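Local coordinates for diaminopimelate decarboxylase (Psychromonas ingrahamii, PDB 4XG1) that catalyses the pyridoxal-phosphate-dependent decarboxylation of meso-diaminopimelate to L-lysine, the last step of lysine biosynthesis, and works as a homodimer, at the interface of chains A and B. Residues are numbered along the deposited sequence; one frame, centred on the assembly and turned at random. Chains: chain A/B, Diaminopimelate decarboxylase.

Contact 1: the interface of chains A and B. Residues chain A 402-405; chain B 415-417.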
ATOM      1  N   ILE A 402       7.034  22.401   7.597  1.00 28.48           N
ATOM      2  CA  ILE A 402       7.106  21.199   6.810  1.00 27.69           C
ATOM      3  C   ILE A 402       7.926  20.161   7.560  1.00 26.44           C
ATOM      4  O   ILE A 402       9.150  20.299   7.684  1.00 24.99           O
ATOM      5  CB  ILE A 402       7.749  21.450   5.454  1.00 30.00           C
ATOM      6  CG1 ILE A 402       6.868  22.415   4.654  1.00 29.59           C
ATOM      7  CG2 ILE A 402       7.906  20.129   4.704  1.00 30.88           C
ATOM      8  CD1 ILE A 402       7.481  22.866   3.342  1.00 29.39           C
ATOM      9  N   VAL A 403       7.240  19.132   8.061  1.00 23.70           N
ATOM     10  CA  VAL A 403       7.868  18.078   8.822  1.00 23.05           C
ATOM     11  C   VAL A 403       8.140  16.822   7.965  1.00 21.30           C
ATOM     12  O   VAL A 403       8.843  15.887   8.389  1.00 18.92           O
ATOM     13  CB  VAL A 403       7.075  17.712  10.097  1.00 23.16           C
ATOM     14  CG1 VAL A 403       7.159  18.853  11.072  1.00 23.22           C
ATOM     15  CG2 VAL A 403       5.633  17.342   9.783  1.00 22.55           C
ATOM     16  N   ARG A 404       7.581  16.789   6.765  1.00 20.95           N
ATOM     17  CA  ARG A 404       8.064  15.854   5.754  1.00 19.98           C
ATOM     18  C   ARG A 404       7.866  16.406   4.383  1.00 18.96           C
ATOM     19  O   ARG A 404       6.738  16.638   3.959  1.00 18.78           O
ATOM     20  CB  ARG A 404       7.405  14.476   5.886  1.00 18.95           C
ATOM     21  CG  ARG A 404       7.847  13.539   4.780  1.00 18.59           C
ATOM     22  CD  ARG A 404       7.736  12.070   5.123  1.00 19.03           C
ATOM     23  NE  ARG A 404       8.128  11.306   3.949  1.00 17.97           N
ATOM     24  CZ  ARG A 404       8.988  10.295   3.940  1.00 17.71           C
ATOM     25  NH1 ARG A 404       9.610   9.853   5.031  1.00 17.23           N
ATOM     26  NH2 ARG A 404       9.267   9.722   2.796  1.00 18.36           N
ATOM     27  N   GLU A 405       8.967  16.575   3.675  1.00 19.78           N
ATOM     28  CA  GLU A 405       8.928  17.100   2.326  1.00 21.40           C
ATOM     29  C   GLU A 405       8.286  16.106   1.371  1.00 20.42           C
ATOM     30  O   GLU A 405       8.481  14.878   1.472  1.00 19.17           O
ATOM     31  CB  GLU A 405      10.328  17.411   1.819  1.00 25.67           C
ATOM     32  CG  GLU A 405      10.980  18.592   2.514  1.00 30.28           C
ATOM     33  CD  GLU A 405      12.504  18.622   2.335  1.00 37.16           C
ATOM     34  OE1 GLU A 405      13.009  18.362   1.207  1.00 36.56           O
ATOM     35  OE2 GLU A 405      13.218  18.900   3.339  1.00 44.96           O
TER
ATOM     36  N   GLY B 415      13.994  13.441   4.218  1.00 18.37           N
ATOM     37  CA  GLY B 415      13.153  14.623   4.078  1.00 17.67           C
ATOM     38  C   GLY B 415      12.268  14.991   5.253  1.00 16.42           C
ATOM     39  O   GLY B 415      11.432  15.884   5.111  1.00 16.22           O
ATOM     40  N   GLU B 416      12.438  14.310   6.389  1.00 15.68           N
ATOM     41  CA  GLU B 416      11.728  14.643   7.629  1.00 16.89           C
ATOM     42  C   GLU B 416      12.495  15.627   8.561  1.00 17.90           C
ATOM     43  O   GLU B 416      13.723  15.664   8.527  1.00 16.91           O
ATOM     44  CB  GLU B 416      11.417  13.381   8.398  1.00 16.88           C
ATOM     45  CG  GLU B 416      10.367  12.559   7.699  1.00 17.46           C
ATOM     46  CD  GLU B 416       9.840  11.382   8.503  1.00 16.38           C
ATOM     47  OE1 GLU B 416       9.991  11.348   9.740  1.00 14.95           O
ATOM     48  OE2 GLU B 416       9.255  10.491   7.859  1.00 16.23           O
ATOM     49  N   HIS B 417      11.754  16.407   9.361  1.00 19.95           N
ATOM     50  CA  HIS B 417      12.292  17.525  10.166  1.00 22.68           C
ATOM     51  C   HIS B 417      11.621  17.610  11.512  1.00 24.49           C
ATOM     52  O   HIS B 417      10.398  17.543  11.598  1.00 24.08           O
ATOM     53  CB  HIS B 417      12.072  18.867   9.466  1.00 24.73           C
ATOM     54  CG  HIS B 417      12.646  18.915   8.096  1.00 26.27           C
ATOM     55  ND1 HIS B 417      13.994  18.807   7.862  1.00 28.31           N
ATOM     56  CD2 HIS B 417      12.053  18.976   6.878  1.00 29.13           C
ATOM     57  CE1 HIS B 417      14.218  18.836   6.558  1.00 30.08           C
ATOM     58  NE2 HIS B 417      13.055  18.943   5.938  1.00 31.02           N
TER

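Contact 2: the interface of chains A and B. Residues chain A 105, 126-127, 129, 171-173; chain B 292-294.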
ATOM      1  N   VAL A 105       5.457  -9.756  16.832  1.00 17.62           N
ATOM      2  CA  VAL A 105       5.605 -11.200  16.747  1.00 19.11           C
ATOM      3  C   VAL A 105       6.814 -11.671  15.994  1.00 17.41           C
ATOM      4  O   VAL A 105       7.063 -12.875  15.976  1.00 16.43           O
ATOM      5  CB  VAL A 105       4.405 -11.914  16.042  1.00 21.75           C
ATOM      6  CG1 VAL A 105       3.160 -11.830  16.876  1.00 25.37           C
ATOM      7  CG2 VAL A 105       4.126 -11.340  14.658  1.00 22.82           C
ATOM      8  N   GLU A 126       5.949 -12.584  22.323  1.00 26.34           N
ATOM      9  CA  GLU A 126       4.745 -13.132  21.711  1.00 27.95           C
ATOM     10  C   GLU A 126       4.843 -14.601  21.390  1.00 29.47           C
ATOM     11  O   GLU A 126       3.875 -15.196  20.938  1.00 32.56           O
ATOM     12  CB  GLU A 126       4.437 -12.357  20.416  1.00 30.28           C
ATOM     13  CG  GLU A 126       4.307 -10.850  20.647  1.00 30.58           C
ATOM     14  CD  GLU A 126       3.080 -10.211  20.015  1.00 30.85           C
ATOM     15  OE1 GLU A 126       2.135 -10.964  19.650  1.00 27.30           O
ATOM     16  OE2 GLU A 126       3.071  -8.941  19.912  1.00 32.37           O
ATOM     17  N   SER A 127       6.007 -15.190  21.542  1.00 28.37           N
ATOM     18  CA  SER A 127       6.111 -16.603  21.323  1.00 29.69           C
ATOM     19  C   SER A 127       7.217 -17.185  22.181  1.00 32.17           C
ATOM     20  O   SER A 127       8.041 -16.470  22.730  1.00 29.92           O
ATOM     21  CB  SER A 127       6.379 -16.926  19.873  1.00 27.92           C
ATOM     22  OG  SER A 127       7.738 -16.698  19.551  1.00 30.13           O
ATOM     23  N   SER A 129       9.389 -19.509  20.958  1.00 26.36           N
ATOM     24  CA  SER A 129      10.556 -19.412  20.115  1.00 25.09           C
ATOM     25  C   SER A 129      11.294 -18.085  20.335  1.00 25.53           C
ATOM     26  O   SER A 129      12.511 -18.042  20.276  1.00 27.54           O
ATOM     27  CB  SER A 129      10.170 -19.504  18.666  1.00 25.61           C
ATOM     28  OG  SER A 129      10.383 -20.784  18.141  1.00 26.62           O
ATOM     29  N   LYS A 171      -2.550 -14.318  15.314  1.00 37.07           N
ATOM     30  CA  LYS A 171      -1.129 -14.617  15.484  1.00 31.13           C
ATOM     31  C   LYS A 171      -0.510 -14.086  16.782  1.00 28.94           C
ATOM     32  O   LYS A 171       0.576 -14.493  17.150  1.00 27.26           O
ATOM     33  CB  LYS A 171      -0.340 -14.084  14.292  1.00 29.24           C
ATOM     34  CG  LYS A 171      -0.304 -12.567  14.133  1.00 27.80           C
ATOM     35  CD  LYS A 171       0.477 -12.191  12.880  1.00 26.03           C
ATOM     36  CE  LYS A 171       0.424 -10.689  12.627  1.00 26.38           C
ATOM     37  NZ  LYS A 171       1.241 -10.273  11.443  1.00 26.82           N
ATOM     38  N   PHE A 172      -1.206 -13.213  17.489  1.00 29.43           N
ATOM     39  CA  PHE A 172      -0.631 -12.552  18.644  1.00 32.77           C
ATOM     40  C   PHE A 172      -0.763 -13.274  19.978  1.00 36.41           C
ATOM     41  O   PHE A 172      -1.777 -13.882  20.293  1.00 40.15           O
ATOM     42  CB  PHE A 172      -1.242 -11.175  18.805  1.00 32.53           C
ATOM     43  CG  PHE A 172      -1.133 -10.346  17.571  1.00 34.75           C
ATOM     44  CD1 PHE A 172       0.119  -9.943  17.102  1.00 33.16           C
ATOM     45  CD2 PHE A 172      -2.270  -9.979  16.861  1.00 34.99           C
ATOM     46  CE1 PHE A 172       0.222  -9.181  15.956  1.00 34.69           C
ATOM     47  CE2 PHE A 172      -2.170  -9.224  15.702  1.00 34.77           C
ATOM     48  CZ  PHE A 172      -0.923  -8.822  15.254  1.00 35.00           C
ATOM     49  N   GLY A 173       0.290 -13.169  20.774  1.00 38.69           N
ATOM     50  CA  GLY A 173       0.208 -13.448  22.183  1.00 37.22           C
ATOM     51  C   GLY A 173       0.270 -14.901  22.543  1.00 38.81           C
ATOM     52  O   GLY A 173       0.339 -15.792  21.696  1.00 32.44           O
TER
ATOM     53  N   PHE B 292       9.581 -17.765  13.281  1.00 24.47           N
ATOM     54  CA  PHE B 292       9.046 -18.550  14.364  1.00 26.02           C
ATOM     55  C   PHE B 292       7.872 -19.401  13.938  1.00 29.94           C
ATOM     56  O   PHE B 292       7.218 -19.109  12.927  1.00 29.67           O
ATOM     57  CB  PHE B 292       8.524 -17.657  15.449  1.00 26.54           C
ATOM     58  CG  PHE B 292       9.494 -16.633  15.915  1.00 26.00           C
ATOM     59  CD1 PHE B 292      10.769 -16.990  16.275  1.00 26.00           C
ATOM     60  CD2 PHE B 292       9.108 -15.318  16.035  1.00 27.80           C
ATOM     61  CE1 PHE B 292      11.660 -16.047  16.713  1.00 26.47           C
ATOM     62  CE2 PHE B 292       9.989 -14.360  16.488  1.00 28.26           C
ATOM     63  CZ  PHE B 292      11.271 -14.736  16.838  1.00 28.01           C
ATOM     64  N   LEU B 293       7.616 -20.462  14.715  1.00 31.01           N
ATOM     65  CA  LEU B 293       6.399 -21.260  14.589  1.00 28.66           C
ATOM     66  C   LEU B 293       5.694 -21.163  15.902  1.00 29.48           C
ATOM     67  O   LEU B 293       6.298 -21.377  16.946  1.00 32.27           O
ATOM     68  CB  LEU B 293       6.706 -22.694  14.277  1.00 27.99           C
ATOM     69  CG  LEU B 293       7.471 -22.943  12.985  1.00 28.27           C
ATOM     70  CD1 LEU B 293       7.833 -24.427  12.899  1.00 28.32           C
ATOM     71  CD2 LEU B 293       6.681 -22.530  11.762  1.00 27.94           C
ATOM     72  N   LYS B 294       4.424 -20.795  15.851  1.00 30.08           N
ATOM     73  CA  LYS B 294       3.581 -20.768  17.030  1.00 32.64           C
ATOM     74  C   LYS B 294       2.496 -21.820  16.908  1.00 38.27           C
ATOM     75  O   LYS B 294       1.684 -21.777  15.969  1.00 36.73           O
ATOM     76  CB  LYS B 294       2.896 -19.438  17.164  1.00 31.11           C
ATOM     77  CG  LYS B 294       3.778 -18.362  17.704  1.00 29.01           C
ATOM     78  CD  LYS B 294       2.982 -17.088  17.858  1.00 26.96           C
ATOM     79  CE  LYS B 294       1.973 -17.208  18.949  1.00 25.71           C
ATOM     80  NZ  LYS B 294       1.660 -15.854  19.479  1.00 27.33           N
TER

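Contact 1: the interface of chains A and B
A short antiparallel beta bridge between the C-terminal segments of the two subunits pairs A:Arg404 with B:Glu416, and backbone bonds to either side define it. The amide N of A:Glu405 donates to the carbonyl O of B:Gly415 (N to O 2.9 Å), and the amide N of B:His417 donates to A:Val403 O at 3.1 Å. The bridged residues also pair through their side chains. In A:Arg404, CG lies anti to the backbone N (chi1 176°) and the chain runs extended to NE, which carries the guanidinium out to the B:Glu416 carboxylate. NH1 of A:Arg404 forms a salt bridge to OE2 of B:Glu416 at 2.9 Å. The carboxylate sits at the guanidinium edge, in its plane, although the two planes are turned 69° apart; OE2 is approached on its anti side. Nearer the backbones the aliphatic parts touch, A:Arg404 CD lying 3.7 Å from B:Glu416 CG.

The A:Glu405 carboxylate meets the imidazole of B:His417, whose ring N-H at NE2 points almost straight at the anti lone pair of A:Glu405 OE2, 2.6 Å away. This in-plane bond, with ring and carboxylate 17° apart, would limit the rotation of both. The neighbouring acid is likely to favour a protonated imidazole. CD2 of the B:His417 ring lies 3.3 Å from the backbone O of A:Ile402, a contact of the ring carbon with a carbonyl. In the fold, the chain A side starts at the last residue of strand 399-402 and continues through A:Arg404 into the loop beyond, whereas the chain B side is a loop after the 3-10 helix 409-411, close to the modelled C-terminus.

Contact 2: the interface of chains A and B
The end of strand 284-294 of chain B meets chain A at the loop after strand 122-125, the start of helix 128-140, and the loops holding A:Val105 and A:Lys171 to A:Gly173. B:Lys294 reaches in from the strand end with its chain bent at chi3 (69°), which turns its ammonium group into a cluster of backbone carbonyls. NZ of B:Lys294 donates to A:Gly173 O at 2.6 Å. The same B:Lys294 NZ donates to A:Glu126 O at 2.7 Å, nearly along the C=O axis (163°). A third bond runs from B:Lys294 NZ to A:Lys171 O at 2.9 Å, with NZ above that carbonyl plane. OE1 of the A:Glu126 carboxylate is 4.9 Å from NZ of B:Lys294, and its negative charge may add to the pull. This carboxylate also accepts the amide of A:Gly173, thereby tying two of the contributing loops together. An alanine in place of B:Lys294 would probably leave the three carbonyls without their shared donor and open a gap beside A:Ser127, whose CB packs on the lysine CG.

Two residues earlier in the strand, the B:Phe292 ring has A:Ser127 OG over one face, offset toward the rim, and A:Val105 O at its edge, in plane, 3.2 Å from CD2 of B:Phe292. A:Ser129 CB meets CD1 of B:Phe292 at 3.5 Å. The patch thus couples a strand of one subunit to loops and a helix start of its partner and helps hold the homodimer together.

Contact 1 and contact 2 lie about 36 Å apart, measured between the centres of their C-alpha atoms, and have no residue or secondary-structure element in common. Contact 1 draws on C-terminal segments of both chains, whereas contact 2 sets a chain B strand against chain A loops and the start of a helix from earlier in the sequence. Since the interface is two-fold symmetric, each has a twin with the chains exchanged, so the dimer is held at separated points. Their centres are about 27 Å and 36 Å from A:Cys348, the probable proton donor, consistent with a mainly structural role, although this comparison leaves out the chain B copy.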